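Local coordinates for protein succinate dehydrogenase (Membrane anchor subunit) (Mycolicibacterium smegmatis, PDB 7D6V) that serves as the membrane anchor subunit of a mycobacterial succinate dehydrogenase, carrying a 2Fe-2S cluster and binding ubiquinone, probably to pass electrons on to quinone, at residues S83-Q88 with N169-I174; T77-G82 with I97-I102. All coordinates share one frame; numbering follows the deposited sequence.

Contact 1: residues S83-Q88 with N169-I174; sequences SSHFGQ and NTYDAI
His85 meets two successive residues of helix 155-175, with its imidazole edge on Asp172 and a face turned to Tyr171. Asp172 OD1 lies near the imidazole plane and accepts a hydrogen bond from His85 ND1 at 2.6 Å. The bond is weak: its N-H...O angle is only 125°, because the oxygen is displaced toward the carbon side of the ring edge, 2.9 Å from His85 CE1. The carboxylate plane is turned 56° from that of the imidazole.

Tyr171 reaches the loop because its CG stands anti to its backbone N, carrying the phenol away from the helix. Its ring edge faces the His85 imidazole in an offset edge-to-face pair, with centroids 5.9 Å apart and planes at 65°. The closest approach of the two residues is Tyr171 CE2 to His85 CB, 3.6 Å, with the methylene at the rim of the phenol. Phe86 joins from the next loop position, its ring running past the tyrosine in the opposite direction. Phe86 CZ touches Tyr171 CD2 at 4.0 Å, and the centroid separation of 5.6 Å belongs to an oblique pair. Ser83 O sits over the centre of the His85 ring, 3.8 Å above its plane.

The three rings form an aromatic cluster beside one polar link, burying 189 Å² in all. The 83-88 loop, between strand 66-67 and helix 104-112, thus packs on the C-terminal end of helix 155-175, where His85 touches Thr175. A carboxylate at ND1 could stabilise a positive charge on the imidazole, and the burial of an ionised Asp172 would probably strengthen that effect.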
loop_
_atom_site.group_PDB
_atom_site.type_symbol
_atom_site.label_atom_id
_atom_site.label_comp_id
_atom_site.label_asym_id
_atom_site.label_seq_id
_atom_site.Cartn_x
_atom_site.Cartn_y
_atom_site.Cartn_z
ATOM N N SER C 83 -57.243 -2.606 23.154
ATOM C CA SER C 83 -56.098 -2.438 22.270
ATOM C C SER C 83 -55.494 -1.044 22.338
ATOM O O SER C 83 -54.338 -0.865 21.944
ATOM C CB SER C 83 -56.498 -2.738 20.827
ATOM O OG SER C 83 -57.002 -4.050 20.703
ATOM N N SER C 84 -56.240 -0.060 22.827
ATOM C CA SER C 84 -55.764 1.319 22.893
ATOM C C SER C 84 -55.049 1.516 24.222
ATOM O O SER C 84 -55.683 1.691 25.264
ATOM C CB SER C 84 -56.922 2.294 22.727
ATOM O OG SER C 84 -57.462 2.203 21.424
ATOM N N HIS C 85 -53.721 1.484 24.185
ATOM C CA HIS C 85 -52.911 1.655 25.379
ATOM C C HIS C 85 -52.559 3.106 25.659
ATOM O O HIS C 85 -52.098 3.412 26.763
ATOM C CB HIS C 85 -51.633 0.824 25.261
ATOM C CG HIS C 85 -51.891 -0.632 25.044
ATOM N ND1 HIS C 85 -51.049 -1.440 24.312
ATOM C CD2 HIS C 85 -52.908 -1.423 25.457
ATOM C CE1 HIS C 85 -51.534 -2.669 24.289
ATOM N NE2 HIS C 85 -52.661 -2.685 24.977
ATOM N N PHE C 86 -52.768 4.000 24.697
ATOM C CA PHE C 86 -52.506 5.423 24.865
ATOM C C PHE C 86 -53.764 6.244 24.610
ATOM O O PHE C 86 -53.687 7.393 24.173
ATOM C CB PHE C 86 -51.368 5.871 23.951
ATOM C CG PHE C 86 -50.208 4.923 23.931
ATOM C CD1 PHE C 86 -50.079 3.990 22.921
ATOM C CD2 PHE C 86 -49.256 4.952 24.933
ATOM C CE1 PHE C 86 -49.017 3.110 22.906
ATOM C CE2 PHE C 86 -48.194 4.074 24.920
ATOM C CZ PHE C 86 -48.075 3.154 23.907
ATOM N N GLY C 87 -54.927 5.663 24.880
ATOM C CA GLY C 87 -56.191 6.339 24.687
ATOM C C GLY C 87 -56.724 6.198 23.273
ATOM O O GLY C 87 -56.037 5.770 22.344
ATOM N N GLN C 88 -57.991 6.567 23.118
ATOM C CA GLN C 88 -58.663 6.587 21.826
ATOM C C GLN C 88 -58.879 8.038 21.423
ATOM O O GLN C 88 -59.504 8.804 22.163
ATOM C CB GLN C 88 -59.987 5.829 21.889
ATOM C CG GLN C 88 -59.814 4.325 21.950
ATOM C CD GLN C 88 -61.089 3.599 22.293
ATOM O OE1 GLN C 88 -61.915 4.093 23.056
ATOM N NE2 GLN C 88 -61.256 2.410 21.731
ATOM N N ASN C 169 -43.497 -0.081 21.189
ATOM C CA ASN C 169 -43.514 -1.532 21.032
ATOM C C ASN C 169 -43.000 -2.246 22.275
ATOM O O ASN C 169 -43.478 -3.337 22.602
ATOM C CB ASN C 169 -42.695 -1.936 19.809
ATOM C CG ASN C 169 -43.349 -1.525 18.513
ATOM O OD1 ASN C 169 -44.560 -1.330 18.452
ATOM N ND2 ASN C 169 -42.550 -1.385 17.465
ATOM N N THR C 170 -42.021 -1.664 22.966
ATOM C CA THR C 170 -41.554 -2.243 24.219
ATOM C C THR C 170 -42.655 -2.230 25.269
ATOM O O THR C 170 -42.825 -3.200 26.016
ATOM C CB THR C 170 -40.328 -1.485 24.719
ATOM O OG1 THR C 170 -39.436 -1.258 23.625
ATOM C CG2 THR C 170 -39.610 -2.283 25.789
ATOM N N TYR C 171 -43.413 -1.136 25.339
ATOM C CA TYR C 171 -44.552 -1.102 26.251
ATOM C C TYR C 171 -45.563 -2.186 25.901
ATOM O O TYR C 171 -46.089 -2.870 26.788
ATOM C CB TYR C 171 -45.208 0.278 26.220
ATOM C CG TYR C 171 -46.428 0.377 27.099
ATOM C CD1 TYR C 171 -46.313 0.659 28.449
ATOM C CD2 TYR C 171 -47.698 0.176 26.581
ATOM C CE1 TYR C 171 -47.423 0.742 29.255
ATOM C CE2 TYR C 171 -48.812 0.255 27.381
ATOM C CZ TYR C 171 -48.670 0.540 28.716
ATOM O OH TYR C 171 -49.786 0.622 29.514
ATOM N N ASP C 172 -45.848 -2.349 24.607
ATOM C CA ASP C 172 -46.768 -3.395 24.167
ATOM C C ASP C 172 -46.285 -4.774 24.601
ATOM O O ASP C 172 -47.053 -5.576 25.148
ATOM C CB ASP C 172 -46.923 -3.341 22.648
ATOM C CG ASP C 172 -47.970 -2.353 22.207
ATOM O OD1 ASP C 172 -49.033 -2.287 22.852
ATOM O OD2 ASP C 172 -47.733 -1.633 21.217
ATOM N N ALA C 173 -45.003 -5.062 24.369
ATOM C CA ALA C 173 -44.452 -6.361 24.732
ATOM C C ALA C 173 -44.512 -6.591 26.235
ATOM O O ALA C 173 -44.805 -7.702 26.687
ATOM C CB ALA C 173 -43.015 -6.482 24.228
ATOM N N ILE C 174 -44.229 -5.557 27.028
ATOM C CA ILE C 174 -44.270 -5.713 28.477
ATOM C C ILE C 174 -45.692 -5.991 28.948
ATOM O O ILE C 174 -45.917 -6.850 29.807
ATOM C CB ILE C 174 -43.671 -4.476 29.167
ATOM C CG1 ILE C 174 -42.164 -4.423 28.935
ATOM C CG2 ILE C 174 -43.972 -4.498 30.650
ATOM C CD1 ILE C 174 -41.519 -3.148 29.408
#

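Contact 2: residues T77-G82 with I97-I102; sequences TACAPG and IPMAFI
Neither segment is a regular helix or strand: 77-82 is an irregular loop, whereas 97-102 contains a type I beta turn from Pro98 to Phe101, and the backbones come nearest at Cys79 and Met99, whose CA atoms are 7.7 Å apart. The turn has a weak closing hydrogen bond from Phe101 N to Pro98 O at 3.1 Å. Met99 follows Pro98 in this turn, and its CB is directed at the other loop.

Its side chain is extended beyond CG (chi2 -161°, chi3 -162°), which delivers both the sulfur and the terminal methyl to the opposing segment. Met99 SD lies 3.7 Å from Cys79 SG, a sulfur-to-sulfur contact. The methyl reaches back to the preceding residue: Met99 CE is 3.6 Å from Ala78 O and 4.0 Å from Cys79 CA. Thus one side chain touches the cysteine sulfur, a carbonyl oxygen and a backbone carbon, with no hydrogen bond across the segments, which leaves van der Waals contact. The 113 Å² buried is modest, and on the 97-102 side all of it comes from Met99.

Tyr59 connects both sides, since its OH is hydrogen-bonded to Ala80 N and its side chain touches Met99. Both segments belong to the long connection between strand 66-67 and helix 104-112, while Tyr59 lies between helix 33-55 and strand 60-61; the contact therefore lies where that connection has turned back on itself, just before helix 104-112.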
loop_
_atom_site.group_PDB
_atom_site.type_symbol
_atom_site.label_atom_id
_atom_site.label_comp_id
_atom_site.label_asym_id
_atom_site.label_seq_id
_atom_site.Cartn_x
_atom_site.Cartn_y
_atom_site.Cartn_z
ATOM N N THR C 77 -61.540 4.709 18.083
ATOM C CA THR C 77 -62.628 4.121 18.850
ATOM C C THR C 77 -63.257 2.924 18.151
ATOM O O THR C 77 -64.135 2.279 18.731
ATOM C CB THR C 77 -63.703 5.172 19.139
ATOM O OG1 THR C 77 -64.227 5.680 17.907
ATOM C CG2 THR C 77 -63.117 6.314 19.943
ATOM N N ALA C 78 -62.833 2.619 16.930
ATOM C CA ALA C 78 -63.274 1.432 16.214
ATOM C C ALA C 78 -62.390 0.228 16.493
ATOM O O ALA C 78 -62.608 -0.835 15.905
ATOM C CB ALA C 78 -63.312 1.711 14.708
ATOM N N CYS C 79 -61.406 0.375 17.370
ATOM C CA CYS C 79 -60.442 -0.663 17.685
ATOM C C CYS C 79 -61.015 -1.643 18.701
ATOM O O CYS C 79 -61.970 -1.344 19.420
ATOM C CB CYS C 79 -59.157 -0.035 18.222
ATOM S SG CYS C 79 -58.475 1.234 17.136
ATOM N N ALA C 80 -60.414 -2.828 18.746
ATOM C CA ALA C 80 -60.875 -3.864 19.656
ATOM C C ALA C 80 -60.717 -3.396 21.101
ATOM O O ALA C 80 -59.756 -2.686 21.420
ATOM C CB ALA C 80 -60.094 -5.159 19.435
ATOM N N PRO C 81 -61.642 -3.756 21.989
ATOM C CA PRO C 81 -61.547 -3.304 23.383
ATOM C C PRO C 81 -60.239 -3.736 24.026
ATOM O O PRO C 81 -59.847 -4.903 23.958
ATOM C CB PRO C 81 -62.754 -3.972 24.049
ATOM C CG PRO C 81 -63.723 -4.170 22.938
ATOM C CD PRO C 81 -62.892 -4.490 21.731
ATOM N N GLY C 82 -59.566 -2.777 24.661
ATOM C CA GLY C 82 -58.305 -3.019 25.320
ATOM C C GLY C 82 -57.078 -2.828 24.458
ATOM O O GLY C 82 -55.959 -2.881 24.985
ATOM N N ILE C 97 -57.605 4.400 5.663
ATOM C CA ILE C 97 -56.692 4.783 6.733
ATOM C C ILE C 97 -56.400 3.529 7.551
ATOM O O ILE C 97 -57.337 2.949 8.122
ATOM C CB ILE C 97 -57.291 5.886 7.612
ATOM C CG1 ILE C 97 -57.749 7.058 6.745
ATOM C CG2 ILE C 97 -56.281 6.349 8.647
ATOM C CD1 ILE C 97 -56.649 7.648 5.903
ATOM N N PRO C 98 -55.157 3.066 7.609
ATOM C CA PRO C 98 -54.851 1.908 8.448
ATOM C C PRO C 98 -55.003 2.256 9.918
ATOM O O PRO C 98 -54.860 3.411 10.325
ATOM C CB PRO C 98 -53.397 1.584 8.092
ATOM C CG PRO C 98 -52.834 2.871 7.614
ATOM C CD PRO C 98 -53.957 3.626 6.966
ATOM N N MET C 99 -55.305 1.236 10.719
ATOM C CA MET C 99 -55.522 1.463 12.143
ATOM C C MET C 99 -54.271 1.980 12.842
ATOM O O MET C 99 -54.377 2.555 13.929
ATOM C CB MET C 99 -56.013 0.179 12.808
ATOM C CG MET C 99 -57.521 0.126 12.976
ATOM S SD MET C 99 -58.043 -1.069 14.211
ATOM C CE MET C 99 -59.768 -1.262 13.781
ATOM N N ALA C 100 -53.101 1.810 12.234
ATOM C CA ALA C 100 -51.831 2.275 12.779
ATOM C C ALA C 100 -51.224 3.363 11.898
ATOM O O ALA C 100 -50.027 3.359 11.609
ATOM C CB ALA C 100 -50.855 1.115 12.949
ATOM N N PHE C 101 -52.059 4.302 11.454
ATOM C CA PHE C 101 -51.621 5.394 10.594
ATOM C C PHE C 101 -50.673 6.358 11.293
ATOM O O PHE C 101 -50.067 7.196 10.621
ATOM C CB PHE C 101 -52.834 6.166 10.081
ATOM C CG PHE C 101 -53.589 6.889 11.160
ATOM C CD1 PHE C 101 -53.370 8.235 11.395
ATOM C CD2 PHE C 101 -54.517 6.223 11.940
ATOM C CE1 PHE C 101 -54.059 8.898 12.385
ATOM C CE2 PHE C 101 -55.207 6.883 12.929
ATOM C CZ PHE C 101 -54.978 8.222 13.151
ATOM N N ILE C 102 -50.559 6.283 12.618
ATOM C CA ILE C 102 -49.649 7.166 13.337
ATOM C C ILE C 102 -48.203 6.741 13.119
ATOM O O ILE C 102 -47.319 7.580 12.923
ATOM C CB ILE C 102 -50.017 7.197 14.831
ATOM C CG1 ILE C 102 -51.350 7.917 15.031
ATOM C CG2 ILE C 102 -48.917 7.852 15.647
ATOM C CD1 ILE C 102 -51.324 9.367 14.623
#

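Contacts 1 and 2 have centres about 12 Å apart and share one continuous loop, since 83-88 directly follows 77-82. Their segments alternate along the chain: 77-82, 83-88, 97-102, then 169-174. They also touch, with Gln88 NE2 3.6 Å from Thr77 CA and Ser84 OG 4.3 Å from Cys79 CB. Contact 1 ties the loop to the end of helix 155-175, whereas contact 2 joins two parts of the loop. Neither includes a residue lining the cluster, ubiquinone or lipid pocket. In sequence the nearest cluster-pocket residue is Phe110, on helix 104-112 just after 97-102; His155 stands at the start of helix 155-175, the far end from contact 1.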